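Local coordinates for putative uncharacterized protein (Streptococcus mutans, PDB 3L7T) that binds zinc and probably belongs to the glyoxalase group of metalloenzymes, perhaps acting as a lactoylglutathione lyase, at residues Ser14-Asp17 and Lys18-Phe22; Asn35-Pro38 and Lys39-Asp42. All coordinates share one frame; numbering follows the deposited sequence.

Interaction 1. Residues Ser14-Asp17 and Lys18-Phe22; sequences SDYD and KSYEF
Lys18 gives its backbone N-H to the carboxylate of Asp15, the N-cap residue. Lys18 N lies 2.9 Å from Asp15 OD1, above the carboxylate plane. Asp15 CG stands anti to its own backbone N (chi1 -178°), which swings the carboxylate over the first turn. The aliphatic part of Lys18 passes across that group at a slant, Lys18 CG coming to 3.4 Å from Asp15 CG, while Lys18 NZ, 4.3 Å from Asp15 OD2, is too far for a salt bridge, though the charges probably attract. Ser19 completes the turn: Ser19 N donates to Asp15 O at 3.0 Å, nearly in line with the carbonyl bond, and the small hydroxyl of Ser19 shares a water with Asp15 N. Tyr20 N bonds to Tyr16 O at 2.8 Å, and the two phenol side chains cross, Tyr16 OH lying 3.7 Å from Tyr20 CD1 at that ring's edge. Tyrosine suits both places: Tyr20 packs on Leu45 and Val31, and the ring of Tyr16 stacks with Tyr43 while its polar end is hydrogen-bonded to Glu34. Glu21 N bonds to Asp17 O, and the Glu21 carboxylate to Asn25. A short acid suits the N-cap: Lys18 N, without the usual i-4 helical partner, has only a weak bond to Asp15 O, so the carboxylate supplies the straighter one, and its negative charge probably interacts favourably with the positive end of the helix dipole.

Interaction 2. Residues Asn35-Pro38 and Lys39-Asp42; sequences NHRP and KRHD
Arg37 O is held by two successive backbone N-H groups, from His41 at 3.0 Å and, weakly, from Asp42. The His41 bond lies in the carbonyl plane, and Arg37 N returns a 2.9 Å bond to Asp42 O; two residues, His41 and Asp42, stand opposite the single Arg37, which makes a classic beta bulge. Round the turn, Asp42 OD1 accepts from Lys39 N at 3.1 Å, an acid short enough to hold the turn's backbone. His41 lays its ring beneath the Arg37 chain: Arg37 CB sits 3.9 Å from the ring centroid, 13° off the normal, a CH-pi contact, and His41 NE2 is bonded to Tyr114 of the second subunit. Arg37 bends at CG (chi2 -71°) so that NH1 reaches His36 O. Arg40 runs alongside, its guanidinium face under Arg37 CB and its plane 85° from that of Arg37. A water accepts from Arg37 NE and, weakly, from Arg40 NH2, which probably eases the closeness of the two positive groups; Arg40 NH1 has its own salt bridge to Asp113 of the second subunit. The turn joins strand 30-37, outermost in its sheet within this chain, to strand 42-49 as a beta hairpin, and His36 stacks on Tyr43 of the latter.

How the interactions relate
Interaction 1 starts helix 16-26, and interaction 2 closes the hairpin after the strand that follows that helix, their centres about 16 Å apart and their nearest atoms about 6 Å apart without touching. The helix start is partly buried, with Tyr16 and Ser19 inside and charged residues outside, whereas the hairpin turn lies at the surface, where charged groups use water and the second subunit. An aspartate accepts from a backbone N-H in each, at a helix cap in 14-22 and within a turn in 35-42. One residue, Tyr43, has both contacts as neighbours and so links them indirectly.

Interaction 1. Residues Ser14-Asp17 and Lys18-Phe22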
# COMPACT_ATOMS: atom_id res chain seq x y z
N SER A 14 -10.74 9.50 5.40
CA SER A 14 -12.11 9.80 5.83
C SER A 14 -12.44 11.28 5.55
O SER A 14 -13.58 11.61 5.22
CB SER A 14 -12.33 9.43 7.32
OG SER A 14 -11.58 10.29 8.18
N ASP A 15 -11.49 12.16 5.84
CA ASP A 15 -11.74 13.59 5.74
C ASP A 15 -10.76 14.18 4.73
O ASP A 15 -9.59 14.36 5.05
CB ASP A 15 -11.54 14.26 7.12
CG ASP A 15 -11.83 15.75 7.10
OD1 ASP A 15 -11.36 16.47 6.18
OD2 ASP A 15 -12.48 16.24 8.06
N TYR A 16 -11.23 14.43 3.52
CA TYR A 16 -10.34 14.83 2.45
C TYR A 16 -9.50 16.07 2.79
O TYR A 16 -8.30 16.09 2.55
CB TYR A 16 -11.10 14.99 1.12
CG TYR A 16 -10.22 15.35 -0.04
CD1 TYR A 16 -9.38 14.40 -0.62
CD2 TYR A 16 -10.05 16.68 -0.40
CE1 TYR A 16 -8.53 14.75 -1.62
CE2 TYR A 16 -9.23 17.03 -1.42
CZ TYR A 16 -8.46 16.07 -2.04
OH TYR A 16 -7.61 16.48 -3.06
N ASP A 17 -10.12 17.12 3.34
CA ASP A 17 -9.39 18.33 3.67
C ASP A 17 -8.31 18.10 4.72
O ASP A 17 -7.23 18.70 4.66
CB ASP A 17 -10.33 19.44 4.14
CG ASP A 17 -11.22 19.97 3.04
OD1 ASP A 17 -10.82 19.95 1.86
OD2 ASP A 17 -12.37 20.35 3.36
N LYS A 18 -8.61 17.27 5.71
CA LYS A 18 -7.69 17.06 6.80
C LYS A 18 -6.50 16.23 6.28
O LYS A 18 -5.36 16.48 6.64
CB LYS A 18 -8.37 16.33 7.95
CG LYS A 18 -9.25 17.23 8.82
CD LYS A 18 -9.69 16.53 10.10
CE LYS A 18 -9.70 17.51 11.26
NZ LYS A 18 -10.34 18.78 10.82
N SER A 19 -6.79 15.29 5.39
CA SER A 19 -5.72 14.44 4.85
C SER A 19 -4.90 15.17 3.79
O SER A 19 -3.71 14.94 3.66
CB SER A 19 -6.29 13.14 4.31
OG SER A 19 -6.85 12.42 5.39
N TYR A 20 -5.53 16.11 3.09
CA TYR A 20 -4.81 16.94 2.13
C TYR A 20 -3.81 17.79 2.92
O TYR A 20 -2.64 17.88 2.57
CB TYR A 20 -5.79 17.86 1.39
CG TYR A 20 -5.12 18.75 0.38
CD1 TYR A 20 -5.27 18.52 -0.98
CD2 TYR A 20 -4.37 19.84 0.78
CE1 TYR A 20 -4.66 19.34 -1.93
CE2 TYR A 20 -3.71 20.66 -0.17
CZ TYR A 20 -3.86 20.39 -1.50
OH TYR A 20 -3.24 21.22 -2.41
N GLU A 21 -4.29 18.40 3.99
CA GLU A 21 -3.38 19.12 4.90
C GLU A 21 -2.19 18.26 5.37
O GLU A 21 -1.03 18.68 5.30
CB GLU A 21 -4.19 19.66 6.10
CG GLU A 21 -3.35 20.17 7.28
CD GLU A 21 -2.51 21.41 6.94
OE1 GLU A 21 -2.95 22.22 6.10
OE2 GLU A 21 -1.40 21.55 7.50
N PHE A 22 -2.47 17.05 5.83
CA PHE A 22 -1.43 16.16 6.34
C PHE A 22 -0.39 15.83 5.26
O PHE A 22 0.80 16.06 5.43
CB PHE A 22 -2.07 14.88 6.90
CG PHE A 22 -1.08 13.86 7.42
CD1 PHE A 22 -0.57 13.97 8.72
CD2 PHE A 22 -0.68 12.78 6.64
CE1 PHE A 22 0.27 12.99 9.23
CE2 PHE A 22 0.17 11.80 7.15
CZ PHE A 22 0.69 11.94 8.43
O HOH W 1 -8.99 11.86 7.28

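Interaction 2. Residues Asn35-Pro38 and Lys39-Asp42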
# COMPACT_ATOMS: atom_id res chain seq x y z
N ASN A 35 -8.46 15.88 -8.94
CA ASN A 35 -9.68 15.81 -9.72
C ASN A 35 -10.87 15.39 -8.90
O ASN A 35 -10.78 14.52 -8.03
CB ASN A 35 -9.50 14.85 -10.90
CG ASN A 35 -8.60 15.43 -11.95
OD1 ASN A 35 -8.97 16.38 -12.64
ND2 ASN A 35 -7.41 14.86 -12.07
N HIS A 36 -12.02 15.95 -9.18
CA HIS A 36 -13.24 15.62 -8.47
C HIS A 36 -14.28 15.04 -9.45
O HIS A 36 -14.61 15.66 -10.43
CB HIS A 36 -13.71 16.88 -7.78
CG HIS A 36 -14.99 16.74 -7.05
ND1 HIS A 36 -15.87 17.77 -6.94
CD2 HIS A 36 -15.52 15.71 -6.37
CE1 HIS A 36 -16.92 17.39 -6.25
NE2 HIS A 36 -16.73 16.14 -5.88
N ARG A 37 -14.73 13.83 -9.19
CA ARG A 37 -15.75 13.21 -9.99
C ARG A 37 -16.79 12.63 -9.06
O ARG A 37 -16.68 11.52 -8.65
CB ARG A 37 -15.18 12.12 -10.88
CG ARG A 37 -14.22 12.61 -11.93
CD ARG A 37 -14.93 13.36 -13.01
NE ARG A 37 -14.06 13.74 -14.11
CZ ARG A 37 -13.34 14.84 -14.15
NH1 ARG A 37 -13.31 15.66 -13.12
NH2 ARG A 37 -12.60 15.10 -15.20
N PRO A 38 -17.76 13.44 -8.72
CA PRO A 38 -18.74 13.11 -7.71
C PRO A 38 -19.27 11.73 -7.90
O PRO A 38 -19.68 11.32 -8.98
CB PRO A 38 -19.82 14.12 -7.96
CG PRO A 38 -19.19 15.18 -8.63
CD PRO A 38 -18.07 14.70 -9.38
N LYS A 39 -19.25 11.00 -6.80
CA LYS A 39 -19.60 9.60 -6.80
C LYS A 39 -18.63 8.66 -7.54
O LYS A 39 -18.07 7.75 -6.92
CB LYS A 39 -21.03 9.43 -7.24
CG LYS A 39 -21.31 9.69 -8.64
CD LYS A 39 -22.78 9.39 -8.89
CE LYS A 39 -23.33 9.98 -10.18
NZ LYS A 39 -23.57 8.97 -11.24
N ARG A 40 -18.41 8.86 -8.82
CA ARG A 40 -17.48 8.00 -9.47
C ARG A 40 -16.29 7.74 -8.56
O ARG A 40 -16.04 6.63 -8.17
CB ARG A 40 -17.03 8.51 -10.81
CG ARG A 40 -16.02 7.60 -11.42
CD ARG A 40 -16.26 7.42 -12.86
NE ARG A 40 -16.28 8.69 -13.55
CZ ARG A 40 -15.21 9.36 -13.93
NH1 ARG A 40 -14.02 8.91 -13.65
NH2 ARG A 40 -15.34 10.47 -14.57
N HIS A 41 -15.56 8.78 -8.23
CA HIS A 41 -14.42 8.59 -7.32
C HIS A 41 -14.21 9.74 -6.34
O HIS A 41 -13.15 9.83 -5.73
CB HIS A 41 -13.13 8.27 -8.08
CG HIS A 41 -12.58 9.41 -8.87
ND1 HIS A 41 -12.33 10.65 -8.32
CD2 HIS A 41 -12.13 9.47 -10.14
CE1 HIS A 41 -11.79 11.44 -9.23
NE2 HIS A 41 -11.67 10.75 -10.35
N ASP A 42 -15.22 10.61 -6.19
CA ASP A 42 -15.07 11.79 -5.33
C ASP A 42 -13.74 12.48 -5.62
O ASP A 42 -13.44 12.72 -6.81
CB ASP A 42 -15.27 11.40 -3.87
CG ASP A 42 -16.67 10.83 -3.62
OD1 ASP A 42 -17.62 11.39 -4.20
OD2 ASP A 42 -16.80 9.79 -2.92
O HOH W 2 -17.42 14.59 -3.95
O HOH W 3 -14.74 12.34 -16.53